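Local coordinates for alpha-rhamnosidase (Dictyoglomus thermophilum, PDB 6I60), which probably hydrolyses terminal non-reducing alpha-L-rhamnose residues from alpha-L-rhamnosides, at residues P32-L35 and T40-P43; Y157-P162 and G168-I173; G626-T631 and T725-L730. One frame throughout, in Å; residues are numbered along the deposited sequence.

How the contacts relate
The three contacts follow one another along the chain without touching, their centres 41 to 45 Å apart, and no two share a strand or helix. Contact 1 is a slight, partly buried approach between the two ends of a short connection in the N-terminal immunoglobulin-like domain, with no hydrogen bond across it. Contact 2 lies at the surface and is the most extensive: a beta hairpin held by four backbone hydrogen bonds, with aromatic and aliphatic side chains along its faces. Contact 3 is buried in the helical glycosidase domain, where two helices meet mainly through leucine, threonine and proline carbons, with no hydrogen bond between the segments.

Contact 1 (P32-L35 and T40-P43); sequences PFDL and TTNP
Leu35 and Thr41 mark the closest approach of the two backbones, with Leu35 CA and Thr41 CA 6.6 Å apart, too far for strand pairing, and no hydrogen bond crosses between the segments. The chain turns a corner at Asp34, whose phi and psi are both positive (54° and 54°), before entering the short strand 35-37; residues 40-43 then carry it on to strand 44-46, with a second positive phi at Asn42. Both segments belong to the N-terminal immunoglobulin-like domain, and the contact brings together the two ends of the connection that contains strand 35-37. On the side-chain level it rests on Asp34 and Thr41, which cross at about a right angle. With CG anti to the backbone N (chi1 -164°), the Asp34 carboxylate swings toward Thr41 and brings OD1 to 3.9 Å from Thr41 OG1, a loose polar approach beyond hydrogen-bonding range. The Leu35 carbonyl oxygen also comes near the Thr41 side chain, Leu35 O lying 4.3 Å from Thr41 OG1. The Leu35 side chain turns its methyls from residues 40-43 and packs on Trp55 of strand 52-56 and on Trp115 and Val117 of strand 112-120. Asn42 is tied to strand 133-137, its OD1 accepting a hydrogen bond from the backbone N of Thr134, while the Pro43 ring lies against Phe135 of the same strand.

Contact 2 (Y157-P162 and G168-I173); sequences YEVYSP and GLNYTI
Tyr160, Tyr171 and Ile173 form the apolar centre, on one face of the paired strands. Ile173 CD1 comes to 4.1 Å from Tyr160 CB. The Pro162 and Tyr171 side chains cross at about a right angle, with Pro162 CD 3.5 Å from Tyr171 CD2, at the edge of the tyrosine ring. The same proline also covers a face of the Tyr160 ring, with CD 3.7 Å above the ring centre. His301 meets both tyrosines edge-to-face. Strands 157-160 and 171-173 are the arms of an antiparallel beta hairpin, in which Glu158-Ile173 and Tyr160-Tyr171 are hydrogen-bonded pairs flanking the non-hydrogen-bonded pair Val159-Thr172. The bond from Tyr160 N to Tyr171 O measures 2.7 Å; the one from Glu158 N to Ile173 O is straighter at hydrogen (164°), although its donor is tilted 31° from the carbonyl plane. On the other face, Val159 CG1 reaches Asn170 ND2 at 3.9 Å. Thr172 CG2, anti to its own backbone N (chi1 to OG1 -35°), lies 3.6 Å from Tyr157 CD2, the two side chains side by side. At the polar edge, Thr172 N is hydrogen-bonded to Glu257 OE1, and the Asn170 side chain lies about 3 Å from a bound triethylene glycol, probably from the crystallisation liquor.

Contact 3 (G626-T631 and T725-L730); sequences GELTST and TLPLYL
Two helices of the glycosidase domain meet here, 626-648 at its N-terminal end and 722-729 at its C-terminal end, through Leu628 and Thr629 on the first and Leu726 and Pro727 on the second. The short segments run nearly the same way, at 17° between their directions, with their axes 10.5 Å apart at closest approach. Thr629 and Leu726 are the nearest pair of residues, their CA atoms separated by 7.4 Å. One branch of Leu726 does most of the touching: CD2 lies 3.8 Å from Thr629 CA and 3.9 Å from Thr629 CG2, so that the methyl rests on both the helix backbone and the threonine side chain. The Thr629 hydroxyl sits beside its own backbone N, with chi1 at -41°, and OG1 is hydrogen-bonded to the carbonyl oxygen of Ser625, the residue just before the helix. This packing is part of the helical six-hairpin glycosidase domain, and it joins segments with 93 residues of chain between them. Next to Thr629, Leu628 points toward the second helix and lays CD2 against Leu726 CB at 4.2 Å. The same methyl reaches Pro727 CD at a looser 4.4 Å. Pro727 lies where helix 722-729 is kinked, since its ring nitrogen has no hydrogen to give to the preceding turn. Phe668 of helix 651-672 packs on both Leu628 and Pro727, while Val762 and Ala763 of helix 761-773 touch Thr629 and Leu726 respectively. All four residues that meet across the two helices are buried. Within helix 626-648, the Glu627 carbonyl takes two donors from Thr631, its backbone N and its hydroxyl, with Thr631 OG1 2.7 Å from Glu627 O.

Contact 1 (P32-L35 and T40-P43)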
ATOM      1  N   PRO A  32      14.379  24.854   0.238  1.00 53.23           N
ATOM      2  CA  PRO A  32      13.778  23.516   0.166  1.00 49.62           C
ATOM      3  C   PRO A  32      12.298  23.592  -0.183  1.00 51.88           C
ATOM      4  O   PRO A  32      11.587  24.510   0.232  1.00 53.06           O
ATOM      5  CB  PRO A  32      13.997  22.953   1.574  1.00 51.93           C
ATOM      6  CG  PRO A  32      15.179  23.692   2.091  1.00 55.33           C
ATOM      7  CD  PRO A  32      15.086  25.072   1.512  1.00 56.28           C
ATOM      8  N   PHE A  33      11.839  22.618  -0.964  1.00 49.98           N
ATOM      9  CA  PHE A  33      10.465  22.574  -1.435  1.00 52.81           C
ATOM     10  C   PHE A  33       9.854  21.219  -1.106  1.00 47.10           C
ATOM     11  O   PHE A  33      10.547  20.276  -0.712  1.00 41.00           O
ATOM     12  CB  PHE A  33      10.380  22.848  -2.946  1.00 47.24           C
ATOM     13  CG  PHE A  33      11.067  21.814  -3.793  1.00 45.71           C
ATOM     14  CD1 PHE A  33      12.433  21.870  -4.009  1.00 49.41           C
ATOM     15  CD2 PHE A  33      10.343  20.786  -4.378  1.00 48.50           C
ATOM     16  CE1 PHE A  33      13.066  20.919  -4.789  1.00 52.14           C
ATOM     17  CE2 PHE A  33      10.970  19.833  -5.158  1.00 49.08           C
ATOM     18  CZ  PHE A  33      12.333  19.898  -5.364  1.00 47.16           C
ATOM     19  N   ASP A  34       8.535  21.137  -1.281  1.00 45.50           N
ATOM     20  CA  ASP A  34       7.763  19.927  -0.997  1.00 55.92           C
ATOM     21  C   ASP A  34       8.008  19.450   0.433  1.00 51.73           C
ATOM     22  O   ASP A  34       8.373  18.299   0.685  1.00 56.27           O
ATOM     23  CB  ASP A  34       8.075  18.823  -2.009  1.00 53.83           C
ATOM     24  CG  ASP A  34       7.039  17.713  -2.000  1.00 64.53           C
ATOM     25  OD1 ASP A  34       6.029  17.842  -1.274  1.00 65.73           O
ATOM     26  OD2 ASP A  34       7.239  16.707  -2.713  1.00 71.94           O
ATOM     27  N   LEU A  35       7.803  20.360   1.379  1.00 46.84           N
ATOM     28  CA  LEU A  35       8.033  20.064   2.786  1.00 54.92           C
ATOM     29  C   LEU A  35       6.885  19.217   3.321  1.00 57.38           C
ATOM     30  O   LEU A  35       5.716  19.611   3.232  1.00 57.70           O
ATOM     31  CB  LEU A  35       8.179  21.359   3.583  1.00 50.70           C
ATOM     32  CG  LEU A  35       9.584  21.964   3.591  1.00 52.80           C
ATOM     33  CD1 LEU A  35       9.822  22.789   2.336  1.00 54.73           C
ATOM     34  CD2 LEU A  35       9.780  22.811   4.833  1.00 46.41           C
ATOM     35  N   THR A  40       3.377  13.948   4.551  1.00 45.10           N
ATOM     36  CA  THR A  40       2.146  14.490   4.000  1.00 53.08           C
ATOM     37  C   THR A  40       2.237  16.008   3.986  1.00 55.57           C
ATOM     38  O   THR A  40       2.740  16.614   4.937  1.00 47.66           O
ATOM     39  CB  THR A  40       0.921  14.044   4.807  1.00 53.78           C
ATOM     40  OG1 THR A  40       0.976  12.628   5.015  1.00 58.37           O
ATOM     41  CG2 THR A  40      -0.367  14.400   4.069  1.00 44.56           C
ATOM     42  N   THR A  41       1.751  16.614   2.905  1.00 51.32           N
ATOM     43  CA  THR A  41       1.735  18.066   2.789  1.00 49.74           C
ATOM     44  C   THR A  41       0.661  18.629   3.709  1.00 52.41           C
ATOM     45  O   THR A  41      -0.533  18.390   3.501  1.00 52.73           O
ATOM     46  CB  THR A  41       1.491  18.483   1.341  1.00 57.98           C
ATOM     47  OG1 THR A  41       2.663  18.218   0.561  1.00 66.91           O
ATOM     48  CG2 THR A  41       1.164  19.971   1.259  1.00 47.68           C
ATOM     49  N   ASN A  42       1.090  19.371   4.734  1.00 58.32           N
ATOM     50  CA  ASN A  42       0.215  20.011   5.709  1.00 53.56           C
ATOM     51  C   ASN A  42      -0.735  18.998   6.336  1.00 51.96           C
ATOM     52  O   ASN A  42      -1.934  18.999   6.029  1.00 57.48           O
ATOM     53  CB  ASN A  42      -0.573  21.150   5.059  1.00 55.78           C
ATOM     54  CG  ASN A  42       0.306  22.327   4.694  1.00 56.03           C
ATOM     55  OD1 ASN A  42       1.246  22.661   5.415  1.00 54.38           O
ATOM     56  ND2 ASN A  42       0.007  22.962   3.566  1.00 60.38           N
ATOM     57  N   PRO A  43      -0.245  18.127   7.211  1.00 49.44           N
ATOM     58  CA  PRO A  43      -1.114  17.109   7.804  1.00 49.96           C
ATOM     59  C   PRO A  43      -2.026  17.691   8.872  1.00 52.50           C
ATOM     60  O   PRO A  43      -1.664  18.614   9.605  1.00 61.22           O
ATOM     61  CB  PRO A  43      -0.119  16.115   8.413  1.00 53.94           C
ATOM     62  CG  PRO A  43       1.067  16.950   8.750  1.00 56.64           C
ATOM     63  CD  PRO A  43       1.140  18.036   7.705  1.00 51.11           C
TER

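Contact 2 (Y157-P162 and G168-I173)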
ATOM      1  N   TYR A 157     -30.228  -6.960  13.718  1.00 65.21           N
ATOM      2  CA  TYR A 157     -29.201  -7.596  12.910  1.00 66.94           C
ATOM      3  C   TYR A 157     -29.799  -8.808  12.211  1.00 69.98           C
ATOM      4  O   TYR A 157     -30.907  -9.254  12.526  1.00 67.49           O
ATOM      5  CB  TYR A 157     -28.003  -8.017  13.767  1.00 64.73           C
ATOM      6  CG  TYR A 157     -28.385  -8.943  14.898  1.00 68.92           C
ATOM      7  CD1 TYR A 157     -28.909  -8.442  16.084  1.00 72.79           C
ATOM      8  CD2 TYR A 157     -28.234 -10.318  14.777  1.00 65.07           C
ATOM      9  CE1 TYR A 157     -29.266  -9.281  17.118  1.00 68.11           C
ATOM     10  CE2 TYR A 157     -28.588 -11.166  15.808  1.00 68.73           C
ATOM     11  CZ  TYR A 157     -29.103 -10.642  16.976  1.00 71.51           C
ATOM     12  OH  TYR A 157     -29.458 -11.482  18.005  1.00 75.84           O
ATOM     13  N   GLU A 158     -29.048  -9.344  11.251  1.00 71.56           N
ATOM     14  CA  GLU A 158     -29.369 -10.607  10.600  1.00 65.06           C
ATOM     15  C   GLU A 158     -28.141 -11.503  10.650  1.00 62.19           C
ATOM     16  O   GLU A 158     -27.009 -11.023  10.529  1.00 64.19           O
ATOM     17  CB  GLU A 158     -29.814 -10.402   9.144  1.00 68.25           C
ATOM     18  CG  GLU A 158     -31.296 -10.661   8.900  1.00 77.86           C
ATOM     19  CD  GLU A 158     -31.655 -10.662   7.424  1.00 88.85           C
ATOM     20  OE1 GLU A 158     -32.695 -10.071   7.063  1.00 87.35           O
ATOM     21  OE2 GLU A 158     -30.897 -11.254   6.626  1.00 95.01           O
ATOM     22  N   VAL A 159     -28.364 -12.798  10.832  1.00 62.51           N
ATOM     23  CA  VAL A 159     -27.284 -13.771  10.948  1.00 65.50           C
ATOM     24  C   VAL A 159     -27.284 -14.604   9.673  1.00 63.24           C
ATOM     25  O   VAL A 159     -28.105 -15.514   9.510  1.00 64.40           O
ATOM     26  CB  VAL A 159     -27.434 -14.647  12.196  1.00 60.31           C
ATOM     27  CG1 VAL A 159     -26.100 -15.286  12.557  1.00 63.45           C
ATOM     28  CG2 VAL A 159     -27.962 -13.820  13.356  1.00 68.32           C
ATOM     29  N   TYR A 160     -26.362 -14.298   8.763  1.00 65.97           N
ATOM     30  CA  TYR A 160     -26.218 -15.039   7.517  1.00 65.15           C
ATOM     31  C   TYR A 160     -25.160 -16.122   7.697  1.00 72.24           C
ATOM     32  O   TYR A 160     -24.016 -15.825   8.058  1.00 65.98           O
ATOM     33  CB  TYR A 160     -25.841 -14.101   6.370  1.00 62.89           C
ATOM     34  CG  TYR A 160     -25.779 -14.775   5.016  1.00 69.37           C
ATOM     35  CD1 TYR A 160     -26.629 -15.828   4.700  1.00 69.04           C
ATOM     36  CD2 TYR A 160     -24.871 -14.355   4.050  1.00 66.52           C
ATOM     37  CE1 TYR A 160     -26.576 -16.445   3.462  1.00 67.29           C
ATOM     38  CE2 TYR A 160     -24.812 -14.966   2.811  1.00 64.99           C
ATOM     39  CZ  TYR A 160     -25.666 -16.008   2.523  1.00 69.33           C
ATOM     40  OH  TYR A 160     -25.609 -16.618   1.290  1.00 67.23           O
ATOM     41  N   SER A 161     -25.543 -17.374   7.444  1.00 72.17           N
ATOM     42  CA  SER A 161     -24.650 -18.525   7.574  1.00 69.00           C
ATOM     43  C   SER A 161     -24.672 -19.311   6.270  1.00 65.77           C
ATOM     44  O   SER A 161     -25.336 -20.352   6.170  1.00 67.78           O
ATOM     45  CB  SER A 161     -25.052 -19.406   8.756  1.00 68.67           C
ATOM     46  OG  SER A 161     -25.474 -18.618   9.855  1.00 82.19           O
ATOM     47  N   PRO A 162     -23.953 -18.847   5.253  1.00 74.65           N
ATOM     48  CA  PRO A 162     -23.948 -19.556   3.970  1.00 80.95           C
ATOM     49  C   PRO A 162     -23.123 -20.832   4.035  1.00 83.48           C
ATOM     50  O   PRO A 162     -22.273 -21.022   4.908  1.00 77.80           O
ATOM     51  CB  PRO A 162     -23.322 -18.543   3.007  1.00 68.78           C
ATOM     52  CG  PRO A 162     -22.446 -17.710   3.872  1.00 70.88           C
ATOM     53  CD  PRO A 162     -23.119 -17.634   5.219  1.00 71.79           C
ATOM     54  N   GLY A 168     -15.678 -22.043   8.145  1.00 86.73           N
ATOM     55  CA  GLY A 168     -16.976 -22.339   8.720  1.00 88.32           C
ATOM     56  C   GLY A 168     -17.590 -21.213   9.517  1.00 83.81           C
ATOM     57  O   GLY A 168     -18.455 -21.462  10.360  1.00 79.21           O
ATOM     58  N   LEU A 169     -17.170 -19.974   9.272  1.00 80.88           N
ATOM     59  CA  LEU A 169     -17.653 -18.839  10.038  1.00 85.41           C
ATOM     60  C   LEU A 169     -19.060 -18.445   9.591  1.00 84.60           C
ATOM     61  O   LEU A 169     -19.568 -18.890   8.559  1.00 88.34           O
ATOM     62  CB  LEU A 169     -16.701 -17.648   9.899  1.00 85.94           C
ATOM     63  CG  LEU A 169     -15.423 -17.609  10.745  1.00 74.20           C
ATOM     64  CD1 LEU A 169     -15.740 -17.746  12.226  1.00 71.82           C
ATOM     65  CD2 LEU A 169     -14.435 -18.673  10.313  1.00 78.14           C
ATOM     66  N   ASN A 170     -19.694 -17.598  10.395  1.00 84.95           N
ATOM     67  CA  ASN A 170     -20.985 -17.016  10.071  1.00 79.17           C
ATOM     68  C   ASN A 170     -20.840 -15.502   9.984  1.00 79.05           C
ATOM     69  O   ASN A 170     -19.808 -14.932  10.343  1.00 77.24           O
ATOM     70  CB  ASN A 170     -22.045 -17.403  11.110  1.00 77.80           C
ATOM     71  CG  ASN A 170     -21.680 -16.955  12.510  1.00 79.92           C
ATOM     72  OD1 ASN A 170     -20.515 -16.692  12.806  1.00 83.77           O
ATOM     73  ND2 ASN A 170     -22.679 -16.863  13.380  1.00 85.98           N
ATOM     74  N   TYR A 171     -21.893 -14.848   9.498  1.00 72.51           N
ATOM     75  CA  TYR A 171     -21.877 -13.406   9.268  1.00 68.11           C
ATOM     76  C   TYR A 171     -23.061 -12.778   9.990  1.00 67.34           C
ATOM     77  O   TYR A 171     -24.214 -12.988   9.601  1.00 70.09           O
ATOM     78  CB  TYR A 171     -21.914 -13.087   7.771  1.00 65.40           C
ATOM     79  CG  TYR A 171     -20.857 -13.814   6.969  1.00 66.54           C
ATOM     80  CD1 TYR A 171     -19.611 -13.242   6.744  1.00 66.81           C
ATOM     81  CD2 TYR A 171     -21.102 -15.074   6.440  1.00 70.05           C
ATOM     82  CE1 TYR A 171     -18.639 -13.905   6.013  1.00 62.62           C
ATOM     83  CE2 TYR A 171     -20.138 -15.744   5.710  1.00 73.18           C
ATOM     84  CZ  TYR A 171     -18.910 -15.156   5.498  1.00 71.26           C
ATOM     85  OH  TYR A 171     -17.950 -15.821   4.770  1.00 79.94           O
ATOM     86  N   THR A 172     -22.776 -12.012  11.041  1.00 65.95           N
ATOM     87  CA  THR A 172     -23.788 -11.265  11.778  1.00 63.69           C
ATOM     88  C   THR A 172     -23.788  -9.835  11.250  1.00 64.15           C
ATOM     89  O   THR A 172     -22.874  -9.057  11.543  1.00 66.21           O
ATOM     90  CB  THR A 172     -23.514 -11.296  13.280  1.00 59.62           C
ATOM     91  OG1 THR A 172     -22.945 -12.561  13.640  1.00 66.30           O
ATOM     92  CG2 THR A 172     -24.799 -11.086  14.059  1.00 66.65           C
ATOM     93  N   ILE A 173     -24.807  -9.491  10.469  1.00 61.14           N
ATOM     94  CA  ILE A 173     -24.898  -8.194   9.807  1.00 60.90           C
ATOM     95  C   ILE A 173     -25.935  -7.362  10.547  1.00 64.71           C
ATOM     96  O   ILE A 173     -27.134  -7.664  10.503  1.00 67.18           O
ATOM     97  CB  ILE A 173     -25.258  -8.335   8.322  1.00 63.39           C
ATOM     98  CG1 ILE A 173     -24.137  -9.050   7.564  1.00 64.30           C
ATOM     99  CG2 ILE A 173     -25.534  -6.969   7.711  1.00 56.98           C
ATOM    100  CD1 ILE A 173     -24.618 -10.205   6.710  1.00 58.01           C
TER

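Contact 3 (G626-T631 and T725-L730)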
ATOM      1  N   GLY A 626       9.329 -26.807   1.439  1.00 53.96           N
ATOM      2  CA  GLY A 626       8.853 -25.952   2.516  1.00 51.75           C
ATOM      3  C   GLY A 626       9.890 -25.731   3.602  1.00 58.51           C
ATOM      4  O   GLY A 626      10.048 -24.614   4.101  1.00 55.68           O
ATOM      5  N   GLU A 627      10.611 -26.789   3.981  1.00 60.85           N
ATOM      6  CA  GLU A 627      11.636 -26.648   5.010  1.00 60.92           C
ATOM      7  C   GLU A 627      12.845 -25.870   4.499  1.00 63.04           C
ATOM      8  O   GLU A 627      13.557 -25.244   5.291  1.00 60.36           O
ATOM      9  CB  GLU A 627      12.058 -28.026   5.529  1.00 60.84           C
ATOM     10  CG  GLU A 627      12.952 -28.820   4.584  1.00 74.43           C
ATOM     11  CD  GLU A 627      12.211 -29.318   3.355  1.00 74.43           C
ATOM     12  OE1 GLU A 627      11.030 -29.706   3.486  1.00 71.45           O
ATOM     13  OE2 GLU A 627      12.811 -29.318   2.256  1.00 68.54           O
ATOM     14  N   LEU A 628      13.091 -25.895   3.186  1.00 61.83           N
ATOM     15  CA  LEU A 628      14.159 -25.087   2.608  1.00 55.79           C
ATOM     16  C   LEU A 628      13.742 -23.625   2.526  1.00 58.31           C
ATOM     17  O   LEU A 628      14.516 -22.726   2.873  1.00 55.28           O
ATOM     18  CB  LEU A 628      14.526 -25.619   1.221  1.00 58.45           C
ATOM     19  CG  LEU A 628      15.817 -25.121   0.564  1.00 52.34           C
ATOM     20  CD1 LEU A 628      16.562 -26.273  -0.084  1.00 52.72           C
ATOM     21  CD2 LEU A 628      15.531 -24.030  -0.455  1.00 51.52           C
ATOM     22  N   THR A 629      12.514 -23.374   2.065  1.00 61.75           N
ATOM     23  CA  THR A 629      11.977 -22.015   2.062  1.00 56.98           C
ATOM     24  C   THR A 629      11.919 -21.433   3.469  1.00 55.38           C
ATOM     25  O   THR A 629      12.190 -20.242   3.656  1.00 56.55           O
ATOM     26  CB  THR A 629      10.582 -22.001   1.430  1.00 54.94           C
ATOM     27  OG1 THR A 629      10.568 -22.862   0.275  1.00 65.24           O
ATOM     28  CG2 THR A 629      10.194 -20.602   1.000  1.00 52.59           C
ATOM     29  N   SER A 630      11.605 -22.258   4.475  1.00 58.59           N
ATOM     30  CA  SER A 630      11.500 -21.752   5.841  1.00 55.59           C
ATOM     31  C   SER A 630      12.869 -21.386   6.393  1.00 54.99           C
ATOM     32  O   SER A 630      13.038 -20.334   7.021  1.00 52.46           O
ATOM     33  CB  SER A 630      10.821 -22.787   6.730  1.00 52.51           C
ATOM     34  OG  SER A 630       9.421 -22.601   6.744  1.00 56.50           O
ATOM     35  N   THR A 631      13.859 -22.255   6.184  1.00 53.77           N
ATOM     36  CA  THR A 631      15.219 -21.943   6.603  1.00 49.29           C
ATOM     37  C   THR A 631      15.802 -20.804   5.782  1.00 51.07           C
ATOM     38  O   THR A 631      16.637 -20.043   6.283  1.00 52.02           O
ATOM     39  CB  THR A 631      16.095 -23.192   6.502  1.00 55.57           C
ATOM     40  OG1 THR A 631      15.387 -24.315   7.044  1.00 55.39           O
ATOM     41  CG2 THR A 631      17.386 -23.005   7.272  1.00 45.64           C
ATOM     42  N   THR A 725      17.056 -21.329  -6.776  1.00 53.53           N
ATOM     43  CA  THR A 725      17.141 -19.870  -6.798  1.00 57.94           C
ATOM     44  C   THR A 725      17.265 -19.291  -5.394  1.00 51.69           C
ATOM     45  O   THR A 725      17.870 -18.227  -5.217  1.00 51.25           O
ATOM     46  CB  THR A 725      15.922 -19.263  -7.499  1.00 48.41           C
ATOM     47  OG1 THR A 725      14.766 -19.396  -6.661  1.00 58.82           O
ATOM     48  CG2 THR A 725      15.662 -19.952  -8.819  1.00 43.11           C
ATOM     49  N   LEU A 726      16.705 -19.973  -4.390  1.00 47.93           N
ATOM     50  CA  LEU A 726      16.707 -19.414  -3.038  1.00 58.94           C
ATOM     51  C   LEU A 726      18.106 -19.382  -2.430  1.00 53.31           C
ATOM     52  O   LEU A 726      18.533 -18.304  -1.982  1.00 44.16           O
ATOM     53  CB  LEU A 726      15.703 -20.169  -2.161  1.00 51.80           C
ATOM     54  CG  LEU A 726      14.298 -19.565  -2.095  1.00 47.53           C
ATOM     55  CD1 LEU A 726      13.581 -19.724  -3.424  1.00 54.08           C
ATOM     56  CD2 LEU A 726      13.489 -20.198  -0.975  1.00 47.00           C
ATOM     57  N   PRO A 727      18.869 -20.483  -2.378  1.00 50.30           N
ATOM     58  CA  PRO A 727      20.242 -20.374  -1.862  1.00 56.38           C
ATOM     59  C   PRO A 727      21.156 -19.551  -2.754  1.00 58.86           C
ATOM     60  O   PRO A 727      22.155 -19.014  -2.259  1.00 54.89           O
ATOM     61  CB  PRO A 727      20.709 -21.835  -1.776  1.00 52.74           C
ATOM     62  CG  PRO A 727      19.887 -22.546  -2.779  1.00 53.02           C
ATOM     63  CD  PRO A 727      18.546 -21.873  -2.759  1.00 49.54           C
ATOM     64  N   LEU A 728      20.847 -19.430  -4.048  1.00 56.32           N
ATOM     65  CA  LEU A 728      21.632 -18.585  -4.939  1.00 58.90           C
ATOM     66  C   LEU A 728      21.314 -17.105  -4.775  1.00 55.20           C
ATOM     67  O   LEU A 728      22.144 -16.263  -5.135  1.00 55.16           O
ATOM     68  CB  LEU A 728      21.405 -18.998  -6.396  1.00 51.12           C
ATOM     69  CG  LEU A 728      22.291 -20.122  -6.935  1.00 47.32           C
ATOM     70  CD1 LEU A 728      21.727 -20.662  -8.240  1.00 53.00           C
ATOM     71  CD2 LEU A 728      23.721 -19.638  -7.120  1.00 46.21           C
ATOM     72  N   TYR A 729      20.136 -16.770  -4.245  1.00 50.21           N
ATOM     73  CA  TYR A 729      19.792 -15.370  -4.018  1.00 48.73           C
ATOM     74  C   TYR A 729      20.584 -14.800  -2.848  1.00 54.12           C
ATOM     75  O   TYR A 729      21.321 -13.818  -2.997  1.00 50.87           O
ATOM     76  CB  TYR A 729      18.287 -15.231  -3.776  1.00 49.18           C
ATOM     77  CG  TYR A 729      17.826 -13.799  -3.628  1.00 50.30           C
ATOM     78  CD1 TYR A 729      17.598 -13.004  -4.744  1.00 49.55           C
ATOM     79  CD2 TYR A 729      17.626 -13.238  -2.372  1.00 48.56           C
ATOM     80  CE1 TYR A 729      17.181 -11.693  -4.616  1.00 50.72           C
ATOM     81  CE2 TYR A 729      17.209 -11.926  -2.233  1.00 48.54           C
ATOM     82  CZ  TYR A 729      16.988 -11.158  -3.359  1.00 48.66           C
ATOM     83  OH  TYR A 729      16.573  -9.852  -3.231  1.00 41.58           O
ATOM     84  N   LEU A 730      20.442 -15.407  -1.670  1.00 61.43           N
ATOM     85  CA  LEU A 730      21.192 -14.998  -0.490  1.00 56.62           C
ATOM     86  C   LEU A 730      22.633 -15.494  -0.504  1.00 54.61           C
ATOM     87  O   LEU A 730      23.363 -15.248   0.462  1.00 57.96           O
ATOM     88  CB  LEU A 730      20.482 -15.489   0.776  1.00 57.07           C
ATOM     89  CG  LEU A 730      19.081 -14.914   1.011  1.00 56.41           C
ATOM     90  CD1 LEU A 730      18.487 -15.431   2.313  1.00 50.21           C
ATOM     91  CD2 LEU A 730      19.102 -13.390   0.996  1.00 52.68           C
TER